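Local atomic coordinates of choline dehydrogenase and related flavoproteins (PDB entry 3Q9T), a protein that oxidises formate as a flavin-dependent formate oxidase of the glucose-methanol-choline oxidoreductase family, carrying 8-formyl-FAD at its catalytic site. Residues Asn172-Trp177 with Leu470-Gly476; Gly117-Thr121 with Lys564-Met568. Numbering follows the deposited sequence.

Contact 1. Residues Asn172-Trp177 with Leu470-Gly476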
ATOM      1  N   ASN A 172      36.235  -1.989 -12.445  1.00 23.91           N
ATOM      2  CA  ASN A 172      35.288  -2.104 -13.559  1.00 25.99           C
ATOM      3  C   ASN A 172      34.202  -1.018 -13.612  1.00 25.43           C
ATOM      4  O   ASN A 172      33.871  -0.521 -14.693  1.00 19.37           O
ATOM      5  CB  ASN A 172      34.668  -3.486 -13.588  1.00 23.58           C
ATOM      6  CG  ASN A 172      35.600  -4.518 -14.198  1.00 27.01           C
ATOM      7  OD1 ASN A 172      35.709  -4.627 -15.417  1.00 31.90           O
ATOM      8  ND2 ASN A 172      36.287  -5.271 -13.348  1.00 23.68           N
ATOM      9  N   LEU A 173      33.687  -0.636 -12.442  1.00 18.98           N
ATOM     10  CA  LEU A 173      32.665   0.394 -12.333  1.00 18.90           C
ATOM     11  C   LEU A 173      33.251   1.714 -12.779  1.00 19.05           C
ATOM     12  O   LEU A 173      32.598   2.502 -13.462  1.00 19.38           O
ATOM     13  CB  LEU A 173      32.162   0.499 -10.878  1.00 18.83           C
ATOM     14  CG  LEU A 173      31.067   1.528 -10.538  1.00 28.85           C
ATOM     15  CD1 LEU A 173      29.909   1.450 -11.524  1.00 21.88           C
ATOM     16  CD2 LEU A 173      30.551   1.405  -9.074  1.00 19.37           C
ATOM     17  N   THR A 174      34.500   1.949 -12.385  1.00 22.60           N
ATOM     18  CA  THR A 174      35.188   3.177 -12.746  1.00 23.08           C
ATOM     19  C   THR A 174      35.372   3.249 -14.263  1.00 23.18           C
ATOM     20  O   THR A 174      35.052   4.267 -14.899  1.00 20.54           O
ATOM     21  CB  THR A 174      36.541   3.316 -12.000  1.00 20.89           C
ATOM     22  OG1 THR A 174      36.294   3.467 -10.593  1.00 23.69           O
ATOM     23  CG2 THR A 174      37.319   4.531 -12.513  1.00 17.78           C
ATOM     24  N   LYS A 175      35.857   2.152 -14.836  1.00 19.60           N
ATOM     25  CA  LYS A 175      36.043   2.051 -16.287  1.00 25.59           C
ATOM     26  C   LYS A 175      34.714   2.303 -17.012  1.00 29.75           C
ATOM     27  O   LYS A 175      34.644   3.067 -17.984  1.00 22.87           O
ATOM     28  CB  LYS A 175      36.568   0.654 -16.631  1.00 29.90           C
ATOM     29  CG  LYS A 175      37.690   0.603 -17.647  1.00 43.55           C
ATOM     30  CD  LYS A 175      38.091  -0.847 -17.968  1.00 42.32           C
ATOM     31  CE  LYS A 175      38.852  -1.503 -16.826  1.00 50.80           C
ATOM     32  NZ  LYS A 175      39.047  -2.969 -17.033  1.00 52.65           N
ATOM     33  N   ALA A 176      33.656   1.657 -16.522  1.00 24.44           N
ATOM     34  CA  ALA A 176      32.340   1.780 -17.132  1.00 26.41           C
ATOM     35  C   ALA A 176      31.892   3.239 -17.137  1.00 24.81           C
ATOM     36  O   ALA A 176      31.478   3.766 -18.168  1.00 19.70           O
ATOM     37  CB  ALA A 176      31.332   0.907 -16.383  1.00 21.14           C
ATOM     38  N   TRP A 177      32.015   3.884 -15.977  1.00 19.20           N
ATOM     39  CA  TRP A 177      31.619   5.275 -15.799  1.00 18.68           C
ATOM     40  C   TRP A 177      32.315   6.209 -16.782  1.00 21.58           C
ATOM     41  O   TRP A 177      31.674   7.035 -17.446  1.00 24.45           O
ATOM     42  CB  TRP A 177      31.905   5.727 -14.354  1.00 19.08           C
ATOM     43  CG  TRP A 177      31.301   7.054 -13.997  1.00 24.42           C
ATOM     44  CD1 TRP A 177      31.892   8.279 -14.096  1.00 23.62           C
ATOM     45  CD2 TRP A 177      29.975   7.286 -13.500  1.00 19.39           C
ATOM     46  NE1 TRP A 177      31.022   9.257 -13.690  1.00 20.29           N
ATOM     47  CE2 TRP A 177      29.839   8.676 -13.315  1.00 23.20           C
ATOM     48  CE3 TRP A 177      28.898   6.452 -13.184  1.00 17.62           C
ATOM     49  CZ2 TRP A 177      28.661   9.256 -12.836  1.00 25.57           C
ATOM     50  CZ3 TRP A 177      27.725   7.026 -12.704  1.00 20.75           C
ATOM     51  CH2 TRP A 177      27.616   8.415 -12.532  1.00 23.57           C
ATOM     52  N   LEU A 470      25.046   2.253 -18.241  1.00 20.30           N
ATOM     53  CA  LEU A 470      26.358   2.289 -17.607  1.00 23.02           C
ATOM     54  C   LEU A 470      26.834   0.878 -17.292  1.00 22.84           C
ATOM     55  O   LEU A 470      27.992   0.526 -17.499  1.00 20.90           O
ATOM     56  CB  LEU A 470      26.237   3.109 -16.319  1.00 19.30           C
ATOM     57  CG  LEU A 470      27.351   3.540 -15.359  1.00 29.52           C
ATOM     58  CD1 LEU A 470      27.165   2.863 -14.018  1.00 22.06           C
ATOM     59  CD2 LEU A 470      28.780   3.398 -15.898  1.00 20.43           C
ATOM     60  N   LEU A 471      25.918   0.060 -16.803  1.00 17.09           N
ATOM     61  CA  LEU A 471      26.304  -1.199 -16.213  1.00 24.38           C
ATOM     62  C   LEU A 471      26.249  -2.327 -17.237  1.00 23.63           C
ATOM     63  O   LEU A 471      27.043  -3.270 -17.161  1.00 19.08           O
ATOM     64  CB  LEU A 471      25.431  -1.510 -14.991  1.00 20.66           C
ATOM     65  CG  LEU A 471      25.565  -0.576 -13.775  1.00 28.47           C
ATOM     66  CD1 LEU A 471      24.419  -0.800 -12.782  1.00 15.21           C
ATOM     67  CD2 LEU A 471      26.913  -0.729 -13.065  1.00 19.84           C
ATOM     68  N   PHE A 472      25.321  -2.225 -18.190  1.00 20.30           N
ATOM     69  CA  PHE A 472      25.180  -3.235 -19.251  1.00 23.18           C
ATOM     70  C   PHE A 472      26.009  -2.944 -20.494  1.00 18.52           C
ATOM     71  O   PHE A 472      26.199  -3.820 -21.328  1.00 26.01           O
ATOM     72  CB  PHE A 472      23.708  -3.432 -19.657  1.00 23.10           C
ATOM     73  CG  PHE A 472      22.953  -4.342 -18.739  1.00 25.39           C
ATOM     74  CD1 PHE A 472      22.788  -5.680 -19.049  1.00 33.08           C
ATOM     75  CD2 PHE A 472      22.430  -3.867 -17.548  1.00 24.19           C
ATOM     76  CE1 PHE A 472      22.104  -6.517 -18.196  1.00 22.19           C
ATOM     77  CE2 PHE A 472      21.748  -4.702 -16.696  1.00 27.31           C
ATOM     78  CZ  PHE A 472      21.587  -6.028 -17.023  1.00 30.20           C
ATOM     79  N   LYS A 473      26.490  -1.719 -20.628  1.00 23.79           N
ATOM     80  CA  LYS A 473      27.227  -1.336 -21.831  1.00 26.31           C
ATOM     81  C   LYS A 473      28.588  -0.763 -21.473  1.00 25.56           C
ATOM     82  O   LYS A 473      29.459  -0.666 -22.324  1.00 26.91           O
ATOM     83  CB  LYS A 473      26.470  -0.269 -22.631  1.00 25.04           C
ATOM     84  CG  LYS A 473      25.085  -0.651 -23.106  1.00 28.32           C
ATOM     85  CD  LYS A 473      24.481   0.520 -23.860  1.00 29.66           C
ATOM     86  CE  LYS A 473      23.038   0.277 -24.222  1.00 39.13           C
ATOM     87  NZ  LYS A 473      22.356   1.558 -24.613  1.00 37.81           N
ATOM     88  N   GLY A 474      28.760  -0.349 -20.218  1.00 24.19           N
ATOM     89  CA  GLY A 474      30.000   0.291 -19.818  1.00 20.97           C
ATOM     90  C   GLY A 474      31.188  -0.651 -19.887  1.00 23.44           C
ATOM     91  O   GLY A 474      31.075  -1.831 -19.549  1.00 22.58           O
ATOM     92  N   GLU A 475      32.325  -0.121 -20.326  1.00 21.03           N
ATOM     93  CA  GLU A 475      33.571  -0.872 -20.408  1.00 23.81           C
ATOM     94  C   GLU A 475      33.894  -1.602 -19.106  1.00 25.78           C
ATOM     95  O   GLU A 475      33.792  -1.035 -18.013  1.00 25.38           O
ATOM     96  CB  GLU A 475      34.712   0.089 -20.767  1.00 27.42           C
ATOM     97  CG  GLU A 475      36.059  -0.562 -20.975  1.00 45.82           C
ATOM     98  CD  GLU A 475      37.192   0.456 -21.106  1.00 55.57           C
ATOM     99  OE1 GLU A 475      36.917   1.615 -21.500  1.00 56.85           O
ATOM    100  OE2 GLU A 475      38.357   0.096 -20.809  1.00 52.05           O
ATOM    101  N   GLY A 476      34.297  -2.861 -19.216  1.00 27.47           N
ATOM    102  CA  GLY A 476      34.648  -3.628 -18.034  1.00 20.49           C
ATOM    103  C   GLY A 476      33.418  -4.176 -17.324  1.00 24.79           C
ATOM    104  O   GLY A 476      33.240  -5.390 -17.240  1.00 19.37           O
TER
HETATM  105  O   HOH W   1      36.906   3.586 -19.398  1.00 36.31           O
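Ala176 is the low point on helix 167-179 where the two backbones come closest, CA to CA 3.9 Å between Ala176 and Gly474: its small methyl leaves a hollow, and the chain leaving helix 454-473 settles into it at Gly474. The fit demands glycine. A CB on Gly474 would lie 2.5 Å from Ala176 CB and would also run into Leu470 O. One turn earlier on helix 167-179, Asn172 is passed by Gly476, whose CA lies 3.0 Å from Asn172 OD1; at phi 80° and psi -63° a side chain on Gly476 would collide with the preceding carbonyl as well as with OD1. Asn172 ND2 is bonded within its own helix, to Pro168 O. Leu470 is the main bump. It points at the helix, and its CD2 reaches Ala176 CB at 3.6 Å and Trp177 N at 3.3 Å, while CG lies 4.0 Å from Trp177 CE3. Helix 167-179 and the end of helix 454-473 both lie against the large mixed sheet of this GMC oxidoreductase, where Leu173 and Leu470 both touch Phe396 of strand 392-397 and Leu471 lies on strand 415-423. On this sheet-facing flank Leu173 CD1 fits against Leu470 CD1 and Leu471 CD2, each 4.0 Å away. On the solvent side the extended Glu475 lies beside Lys175, with OE2 3.0 Å from Lys175 CD. No direct hydrogen bond joins the segments; instead one water donates to both Lys175 O (2.7 Å) and Glu475 OE1 (2.9 Å).

Contact 2. Residues Gly117-Thr121 with Lys564-Met568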
ATOM      1  N   GLY A 117      17.929  34.060   4.906  1.00 23.22           N
ATOM      2  CA  GLY A 117      18.811  35.188   4.673  1.00 22.30           C
ATOM      3  C   GLY A 117      20.236  34.712   4.457  1.00 26.84           C
ATOM      4  O   GLY A 117      20.508  33.510   4.384  1.00 19.44           O
ATOM      5  N   LYS A 118      21.158  35.664   4.373  1.00 25.86           N
ATOM      6  CA  LYS A 118      22.525  35.372   3.950  1.00 24.51           C
ATOM      7  C   LYS A 118      23.232  34.313   4.790  1.00 18.46           C
ATOM      8  O   LYS A 118      24.011  33.526   4.268  1.00 23.86           O
ATOM      9  CB  LYS A 118      23.361  36.659   3.920  1.00 26.88           C
ATOM     10  CG  LYS A 118      24.093  36.871   2.612  1.00 45.08           C
ATOM     11  CD  LYS A 118      23.112  36.924   1.444  1.00 42.36           C
ATOM     12  CE  LYS A 118      23.824  37.188   0.113  1.00 57.20           C
ATOM     13  NZ  LYS A 118      24.924  36.203  -0.168  1.00 51.75           N
ATOM     14  N   GLU A 119      22.988  34.296   6.091  1.00 18.97           N
ATOM     15  CA  GLU A 119      23.725  33.372   6.950  1.00 17.11           C
ATOM     16  C   GLU A 119      23.377  31.903   6.666  1.00 20.72           C
ATOM     17  O   GLU A 119      24.087  30.982   7.089  1.00 19.47           O
ATOM     18  CB  GLU A 119      23.521  33.730   8.437  1.00 21.87           C
ATOM     19  CG  GLU A 119      22.098  33.509   8.967  1.00 25.85           C
ATOM     20  CD  GLU A 119      21.929  33.921  10.436  1.00 27.48           C
ATOM     21  OE1 GLU A 119      22.723  33.475  11.302  1.00 22.96           O
ATOM     22  OE2 GLU A 119      20.993  34.702  10.719  1.00 25.52           O
ATOM     23  N   TRP A 120      22.281  31.671   5.955  1.00 16.20           N
ATOM     24  CA  TRP A 120      21.962  30.309   5.541  1.00 20.45           C
ATOM     25  C   TRP A 120      22.230  30.100   4.051  1.00 24.47           C
ATOM     26  O   TRP A 120      21.342  29.687   3.312  1.00 28.59           O
ATOM     27  CB  TRP A 120      20.510  29.955   5.864  1.00 16.97           C
ATOM     28  CG  TRP A 120      20.221  29.786   7.346  1.00 18.76           C
ATOM     29  CD1 TRP A 120      19.702  30.724   8.191  1.00 18.10           C
ATOM     30  CD2 TRP A 120      20.432  28.607   8.137  1.00 17.88           C
ATOM     31  NE1 TRP A 120      19.569  30.201   9.461  1.00 20.85           N
ATOM     32  CE2 TRP A 120      20.017  28.905   9.455  1.00 16.89           C
ATOM     33  CE3 TRP A 120      20.944  27.333   7.863  1.00 20.21           C
ATOM     34  CZ2 TRP A 120      20.090  27.976  10.491  1.00 15.72           C
ATOM     35  CZ3 TRP A 120      21.019  26.407   8.897  1.00 17.10           C
ATOM     36  CH2 TRP A 120      20.583  26.730  10.195  1.00 17.02           C
ATOM     37  N   THR A 121      23.445  30.412   3.614  1.00 20.30           N
ATOM     38  CA  THR A 121      23.866  30.136   2.239  1.00 21.91           C
ATOM     39  C   THR A 121      25.159  29.315   2.259  1.00 23.59           C
ATOM     40  O   THR A 121      25.726  29.069   3.327  1.00 26.19           O
ATOM     41  CB  THR A 121      24.071  31.421   1.423  1.00 21.74           C
ATOM     42  OG1 THR A 121      25.009  32.266   2.091  1.00 20.40           O
ATOM     43  CG2 THR A 121      22.766  32.169   1.268  1.00 25.20           C
ATOM     44  N   LYS A 564      25.226  24.997  13.831  1.00 18.96           N
ATOM     45  CA  LYS A 564      24.847  26.398  13.724  1.00 18.79           C
ATOM     46  C   LYS A 564      23.897  26.770  14.855  1.00 22.83           C
ATOM     47  O   LYS A 564      24.062  27.799  15.502  1.00 25.41           O
ATOM     48  CB  LYS A 564      24.231  26.712  12.358  1.00 19.80           C
ATOM     49  CG  LYS A 564      23.823  28.191  12.172  1.00 20.38           C
ATOM     50  CD  LYS A 564      23.475  28.503  10.710  1.00 20.79           C
ATOM     51  CE  LYS A 564      23.067  29.957  10.500  1.00 18.68           C
ATOM     52  NZ  LYS A 564      24.009  30.909  11.164  1.00 25.07           N
ATOM     53  N   CYS A 565      22.911  25.922  15.110  1.00 21.13           N
ATOM     54  CA  CYS A 565      21.972  26.193  16.188  1.00 21.89           C
ATOM     55  C   CYS A 565      22.688  26.482  17.501  1.00 20.92           C
ATOM     56  O   CYS A 565      22.382  27.459  18.179  1.00 20.38           O
ATOM     57  CB  CYS A 565      21.018  25.016  16.399  1.00 24.62           C
ATOM     58  SG  CYS A 565      19.771  25.380  17.650  1.00 20.68           S
ATOM     59  N   ALA A 566      23.622  25.611  17.863  1.00 18.12           N
ATOM     60  CA  ALA A 566      24.398  25.768  19.088  1.00 21.17           C
ATOM     61  C   ALA A 566      25.180  27.099  19.084  1.00 25.10           C
ATOM     62  O   ALA A 566      25.157  27.852  20.063  1.00 19.35           O
ATOM     63  CB  ALA A 566      25.345  24.566  19.272  1.00 15.40           C
ATOM     64  N   ASP A 567      25.851  27.396  17.976  1.00 19.66           N
ATOM     65  CA  ASP A 567      26.544  28.674  17.840  1.00 25.14           C
ATOM     66  C   ASP A 567      25.601  29.843  18.105  1.00 25.58           C
ATOM     67  O   ASP A 567      25.920  30.723  18.901  1.00 27.34           O
ATOM     68  CB  ASP A 567      27.203  28.820  16.462  1.00 23.27           C
ATOM     69  CG  ASP A 567      28.704  28.511  16.487  1.00 29.68           C
ATOM     70  OD1 ASP A 567      29.179  27.956  17.507  1.00 21.53           O
ATOM     71  OD2 ASP A 567      29.401  28.806  15.478  1.00 21.72           O
ATOM     72  N   MET A 568      24.431  29.842  17.459  1.00 24.77           N
ATOM     73  CA  MET A 568      23.463  30.939  17.618  1.00 21.74           C
ATOM     74  C   MET A 568      22.921  31.068  19.053  1.00 30.49           C
ATOM     75  O   MET A 568      22.679  32.183  19.530  1.00 27.06           O
ATOM     76  CB  MET A 568      22.330  30.822  16.599  1.00 24.05           C
ATOM     77  CG  MET A 568      22.818  30.854  15.129  1.00 24.18           C
ATOM     78  SD  MET A 568      21.478  31.015  13.923  1.00 21.02           S
ATOM     79  CE  MET A 568      20.644  29.442  14.184  1.00 22.27           C
TER
HETATM   80  O   HOH W   2      25.830  31.211   9.086  1.00 26.18           O
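Lys564, in the middle of helix 555-572, does most of the work. Its side chain runs out, extended as far as CE, across a face of the Trp120 indole. CD sits 3.4 Å from the centroid of the six-membered ring of Trp120, a CH-pi contact, and CE is 3.4 Å from Trp120 CE2. The chain then turns at its last torsion, chi4 47°, and NZ forms a salt bridge with Glu119 OE1 at 2.9 Å; it also makes a cation-pi contact 5.0 Å from the centroid of the five-membered ring of Trp120. A water accepts from Lys564 NZ (2.8 Å) and donates to Glu119 O (2.7 Å), so the ammonium group meets the Glu119 carboxylate directly and its backbone carbonyl through the water. This joins the short connection between helices 113-116 and 122-131 to helix 555-572, in a fold whose parallel five-stranded sheet and Gly13-Gly15-Gly18 pattern are consistent with a Rossmann-type FAD-binding domain; the Trp120 side chain stays about 12 Å from the flavin cofactor. Cys565 and Ala566 turn to helix 16-25, touching Val21 and Arg24, and Asp567 bonds to Tyr128 OH. Met568, one turn beyond Lys564, faces the loop again: its CE meets Trp120 CZ2 at 4.0 Å and its SD lies 3.8 Å from Glu119 OE1. Glu119 has a second cation, Lys529, on OE2, while Trp120 NE1 is tied to Pro528 O.

Overall arrangement
From the N terminus the chain first builds the start of the FAD-binding part, then reaches 117-121, where the loop of contact 2 opens. Residues 172-177 follow and open the loop of contact 1, which closes first, at 470-476, after 292 intervening residues. Only near the C terminus does 564-568 close contact 2, so the two loops nest without crossing. Contact 1 joins two helices beside the large mixed sheet, at one end of the molecule; contact 2 brings the helix 555-572 against an early loop, nearer the cofactor. Their centres are 42 Å apart and their nearest atoms about 25 Å, so they do not touch.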